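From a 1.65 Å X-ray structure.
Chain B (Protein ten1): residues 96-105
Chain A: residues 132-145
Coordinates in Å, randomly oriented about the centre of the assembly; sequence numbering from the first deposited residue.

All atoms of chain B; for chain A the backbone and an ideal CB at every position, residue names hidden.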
# COMPACT_ATOMS: atom_id res chain seq x y z
N GLN B 96 11.35 6.47 9.93
CA GLN B 96 11.87 5.31 10.65
C GLN B 96 11.32 4.03 10.01
O GLN B 96 12.06 3.09 9.74
CB GLN B 96 11.46 5.37 12.12
CG GLN B 96 11.74 4.08 12.92
CD GLN B 96 11.31 4.20 14.37
OE1 GLN B 96 10.24 4.70 14.68
NE2 GLN B 96 12.16 3.72 15.28
N MET B 97 10.01 4.01 9.74
CA MET B 97 9.40 2.83 9.14
C MET B 97 9.78 2.60 7.68
O MET B 97 9.88 1.46 7.25
CB MET B 97 7.88 2.88 9.28
CG MET B 97 7.38 2.92 10.73
SD MET B 97 8.21 1.75 11.84
CE MET B 97 8.06 2.63 13.40
N VAL B 98 9.97 3.68 6.92
CA VAL B 98 10.37 3.52 5.53
C VAL B 98 11.74 2.86 5.51
O VAL B 98 12.00 1.96 4.72
CB VAL B 98 10.48 4.88 4.78
CG1 VAL B 98 11.13 4.68 3.42
CG2 VAL B 98 9.10 5.49 4.61
N SER B 99 12.62 3.33 6.39
CA SER B 99 13.96 2.78 6.48
C SER B 99 13.93 1.32 6.92
O SER B 99 14.60 0.48 6.33
CB SER B 99 14.82 3.58 7.46
OG SER B 99 15.22 4.81 6.88
N GLU B 100 13.13 1.02 7.94
CA GLU B 100 13.03 -0.35 8.43
C GLU B 100 12.51 -1.30 7.36
O GLU B 100 13.01 -2.42 7.22
CB GLU B 100 12.13 -0.43 9.66
CG GLU B 100 12.77 0.06 10.94
CD GLU B 100 14.09 -0.65 11.21
OE1 GLU B 100 15.15 -0.03 11.03
OE2 GLU B 100 14.05 -1.84 11.60
N ARG B 101 11.51 -0.87 6.61
CA ARG B 101 10.97 -1.72 5.56
C ARG B 101 11.99 -2.05 4.48
O ARG B 101 11.93 -3.11 3.87
CB ARG B 101 9.74 -1.08 4.91
CG ARG B 101 8.54 -1.06 5.82
CD ARG B 101 7.28 -0.76 5.05
NE ARG B 101 7.04 -1.74 4.00
CZ ARG B 101 5.97 -1.74 3.21
NH1 ARG B 101 5.04 -0.81 3.37
NH2 ARG B 101 5.84 -2.65 2.25
N GLN B 102 12.93 -1.14 4.24
CA GLN B 102 13.95 -1.37 3.22
C GLN B 102 15.02 -2.31 3.77
O GLN B 102 15.63 -3.08 3.02
CB GLN B 102 14.59 -0.04 2.79
CG GLN B 102 13.62 0.91 2.11
CD GLN B 102 14.28 2.20 1.65
OE1 GLN B 102 15.38 2.55 2.08
NE2 GLN B 102 13.59 2.94 0.80
N LYS B 103 15.24 -2.26 5.08
CA LYS B 103 16.27 -3.07 5.72
C LYS B 103 15.82 -4.46 6.20
O LYS B 103 16.64 -5.38 6.26
CB LYS B 103 16.87 -2.30 6.89
CG LYS B 103 17.53 -0.98 6.47
CD LYS B 103 17.97 -0.18 7.68
CE LYS B 103 18.51 1.19 7.27
NZ LYS B 103 19.73 1.10 6.43
N CYS B 104 14.54 -4.61 6.55
CA CYS B 104 14.03 -5.90 7.02
C CYS B 104 13.51 -6.73 5.85
O CYS B 104 12.82 -6.22 4.97
CB CYS B 104 12.91 -5.69 8.05
SG CYS B 104 13.41 -4.70 9.47
N ASP B 105 13.85 -8.02 5.83
CA ASP B 105 13.42 -8.89 4.74
C ASP B 105 11.92 -9.23 4.70
O ASP B 105 11.17 -8.85 5.62
CB ASP B 105 14.19 -10.20 4.77
CG ASP B 105 15.55 -10.10 4.12
OD1 ASP B 105 15.73 -9.16 3.32
OD2 ASP B 105 16.44 -10.94 4.39
OXT ASP B 105 11.52 -9.92 3.73
N UNK A 132 -0.98 4.40 8.44
CA UNK A 132 -0.19 3.50 7.61
C UNK A 132 1.17 3.10 8.16
O UNK A 132 1.50 1.92 8.14
CB UNK A 132 0.02 4.15 6.24
N UNK A 133 1.97 4.05 8.64
CA UNK A 133 3.25 3.63 9.17
C UNK A 133 3.08 2.78 10.42
O UNK A 133 3.90 1.91 10.69
CB UNK A 133 4.12 4.85 9.47
N UNK A 134 2.01 3.01 11.18
CA UNK A 134 1.75 2.21 12.36
C UNK A 134 1.44 0.78 11.91
O UNK A 134 1.83 -0.19 12.56
CB UNK A 134 0.60 2.80 13.18
N UNK A 135 0.75 0.65 10.78
CA UNK A 135 0.42 -0.67 10.24
C UNK A 135 1.69 -1.38 9.78
O UNK A 135 1.83 -2.59 9.94
CB UNK A 135 -0.57 -0.55 9.08
N UNK A 136 2.62 -0.61 9.21
CA UNK A 136 3.89 -1.19 8.77
C UNK A 136 4.69 -1.64 9.99
O UNK A 136 5.30 -2.70 9.98
CB UNK A 136 4.69 -0.19 7.94
N UNK A 137 4.67 -0.81 11.04
CA UNK A 137 5.39 -1.12 12.28
C UNK A 137 4.89 -2.44 12.86
O UNK A 137 5.68 -3.33 13.19
CB UNK A 137 5.22 0.01 13.30
N UNK A 138 3.57 -2.56 12.97
CA UNK A 138 2.95 -3.77 13.51
C UNK A 138 3.34 -5.01 12.72
O UNK A 138 3.63 -6.07 13.29
CB UNK A 138 1.43 -3.62 13.52
N UNK A 139 3.35 -4.89 11.39
CA UNK A 139 3.70 -6.02 10.54
C UNK A 139 5.16 -6.46 10.61
O UNK A 139 5.45 -7.65 10.57
CB UNK A 139 3.36 -5.67 9.09
N UNK A 140 6.07 -5.50 10.73
CA UNK A 140 7.48 -5.87 10.82
C UNK A 140 7.75 -6.56 12.16
O UNK A 140 8.52 -7.52 12.23
CB UNK A 140 8.37 -4.64 10.66
N UNK A 141 7.10 -6.08 13.22
CA UNK A 141 7.28 -6.66 14.54
C UNK A 141 6.70 -8.07 14.58
O UNK A 141 7.32 -8.99 15.11
CB UNK A 141 6.63 -5.78 15.61
N UNK A 142 5.51 -8.23 14.00
CA UNK A 142 4.85 -9.53 13.97
C UNK A 142 5.69 -10.55 13.19
O UNK A 142 5.90 -11.67 13.65
CB UNK A 142 3.46 -9.40 13.35
N UNK A 143 6.17 -10.15 12.02
CA UNK A 143 6.98 -11.05 11.20
C UNK A 143 8.27 -11.44 11.91
O UNK A 143 8.70 -12.59 11.83
CB UNK A 143 7.30 -10.40 9.85
N UNK A 144 8.90 -10.49 12.59
CA UNK A 144 10.15 -10.79 13.29
C UNK A 144 9.91 -11.80 14.41
O UNK A 144 10.70 -12.74 14.57
CB UNK A 144 10.77 -9.51 13.86
N UNK A 145 8.83 -11.63 15.16
CA UNK A 145 8.53 -12.56 16.24
C UNK A 145 8.20 -13.96 15.73
O UNK A 145 8.69 -14.95 16.27
CB UNK A 145 7.36 -12.03 17.08

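Chain A is helical throughout, which disfavours proline and glycine; where chain B comes near, it narrows the choice further. The helices run in the same general direction, 37° apart, with axes 9.7 Å apart at closest approach, which leaves room for medium and large side chains.

Position 132 has nothing of chain B near its ideal CB; it is Glu A132. Position 133 points toward chain B, its ideal CB 4.0 Å from Met B97 CG. An apolar residue suits it, small or large provided the bulk can turn aside. It is Trp A133, chi1 p, whose CB lies 3.9 Å from Met B97 CG. Positions 134 and 135 are left free by chain B, and hold Lys A134 and Ala A135.

Position 136 points its CB toward chain B, with ideal CB 3.9 Å from Arg B101 CD and 4.6 Å from Met B97 CB. A flat guanidinium on an aliphatic stem invites an aromatic ring or an acid; the methionine beside it favours the apolar choice. It is Trp A136. Arg B101 lies over one face of the indole, CZ 4.4 Å from the centroid of the five-membered ring in a cation-pi contact, while Met B97 CB meets the ring edge, 4.0 Å from Trp A136 CE3. Arg B101 NH1 and Trp A136 NE1, 3.2 Å apart, are both donors and form no hydrogen bond.

Position 137 points sideways, its ideal CB 3.8 Å from Met B97 SD. Methionine, leucine or a long polar chain would fit. Gln A137 sends NE2 to 3.5 Å from Met B97 CE and helps form the hole that receives Met B97, together with 133, 136 and 140.

Positions 138 and 139, out of reach, hold Lys A138 and Arg A139, whose NH1 hydrogen-bonds to Ala A135 O.

Position 140 points toward chain B, but its ideal CB is 5.2 Å from Cys B104 SG. That gap calls for a long, flexible apolar chain. Met A140 places SD 3.6 Å from both Glu B100 CB and Arg B101 CG, and CE 3.9 Å from Met B97 SD.

Positions 141 and 142 are unconstrained: Arg A141 and Tyr A142. Position 143 points toward the C-terminal carboxylate of chain B, a call for lysine or arginine. Extended Lys A143 hydrogen-bonds through NZ to Asp B105 O and OXT, each at 3.2 Å, the latter within a salt bridge.

Position 144 starts sideways, yet a long cation could reach Glu B100. Lys A144 does, NZ making a long 3.6 Å salt bridge to Glu B100 OE2; NZ also lies 3.2 Å from Cys B104 SG. Position 145, out of reach, is Asn A145.

Chain A, residues 132-145: EWKAWQKRMRYKKN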
# COMPACT_ATOMS: atom_id res chain seq x y z
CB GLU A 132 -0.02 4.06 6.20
CG GLU A 132 -0.86 3.32 5.18
CD GLU A 132 -0.50 3.67 3.76
OE1 GLU A 132 -0.48 4.87 3.42
OE2 GLU A 132 -0.24 2.74 2.97
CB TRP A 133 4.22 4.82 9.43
CG TRP A 133 3.80 5.81 10.46
CD1 TRP A 133 3.30 7.06 10.23
CD2 TRP A 133 3.90 5.68 11.89
NE1 TRP A 133 3.08 7.71 11.42
CE2 TRP A 133 3.44 6.89 12.45
CE3 TRP A 133 4.34 4.65 12.74
CZ2 TRP A 133 3.41 7.10 13.84
CZ3 TRP A 133 4.30 4.86 14.12
CH2 TRP A 133 3.84 6.09 14.65
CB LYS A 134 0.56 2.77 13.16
CG LYS A 134 0.88 4.07 13.89
CD LYS A 134 -0.34 4.61 14.63
CE LYS A 134 0.01 5.84 15.45
NZ LYS A 134 -1.18 6.35 16.19
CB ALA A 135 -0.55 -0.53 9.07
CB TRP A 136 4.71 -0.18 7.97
CG TRP A 136 4.02 0.33 6.74
CD1 TRP A 136 3.02 -0.28 6.04
CD2 TRP A 136 4.27 1.58 6.09
NE1 TRP A 136 2.63 0.51 4.98
CE2 TRP A 136 3.38 1.66 4.99
CE3 TRP A 136 5.16 2.64 6.32
CZ2 TRP A 136 3.35 2.76 4.13
CZ3 TRP A 136 5.13 3.73 5.46
CH2 TRP A 136 4.23 3.78 4.38
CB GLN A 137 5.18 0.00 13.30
CG GLN A 137 5.83 -0.26 14.64
CD GLN A 137 5.65 0.90 15.60
OE1 GLN A 137 4.58 1.50 15.67
NE2 GLN A 137 6.70 1.21 16.35
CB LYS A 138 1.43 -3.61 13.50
CG LYS A 138 0.68 -4.85 13.96
CD LYS A 138 -0.83 -4.64 13.94
CE LYS A 138 -1.25 -3.57 14.93
NZ LYS A 138 -2.73 -3.41 14.99
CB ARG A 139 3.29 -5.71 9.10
CG ARG A 139 1.79 -5.84 8.93
CD ARG A 139 1.21 -5.12 7.73
NE ARG A 139 -0.23 -5.39 7.70
CZ ARG A 139 -1.10 -4.89 8.58
NH1 ARG A 139 -0.71 -4.07 9.55
NH2 ARG A 139 -2.37 -5.27 8.52
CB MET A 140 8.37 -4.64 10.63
CG MET A 140 8.38 -4.14 9.19
SD MET A 140 9.49 -2.73 8.91
CE MET A 140 8.48 -1.40 9.58
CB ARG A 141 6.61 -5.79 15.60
CG ARG A 141 6.88 -6.24 17.03
CD ARG A 141 6.18 -5.35 18.05
NE ARG A 141 6.52 -5.74 19.42
CZ ARG A 141 6.01 -5.16 20.50
NH1 ARG A 141 5.15 -4.16 20.39
NH2 ARG A 141 6.38 -5.58 21.71
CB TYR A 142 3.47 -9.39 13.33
CG TYR A 142 2.58 -10.61 13.50
CD1 TYR A 142 2.35 -11.48 12.44
CD2 TYR A 142 1.97 -10.88 14.73
CE1 TYR A 142 1.53 -12.60 12.60
CE2 TYR A 142 1.16 -11.99 14.89
CZ TYR A 142 0.94 -12.84 13.83
OH TYR A 142 0.13 -13.94 13.99
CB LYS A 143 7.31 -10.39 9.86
CG LYS A 143 8.12 -11.29 8.93
CD LYS A 143 8.19 -10.68 7.53
CE LYS A 143 8.79 -11.65 6.52
NZ LYS A 143 8.85 -11.05 5.16
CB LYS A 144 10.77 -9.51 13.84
CG LYS A 144 11.37 -8.64 12.76
CD LYS A 144 11.86 -7.30 13.29
CE LYS A 144 12.45 -6.46 12.16
NZ LYS A 144 12.74 -5.07 12.59
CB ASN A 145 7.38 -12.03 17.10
CG ASN A 145 7.83 -10.93 18.04
OD1 ASN A 145 8.90 -11.01 18.64
ND2 ASN A 145 7.00 -9.90 18.19
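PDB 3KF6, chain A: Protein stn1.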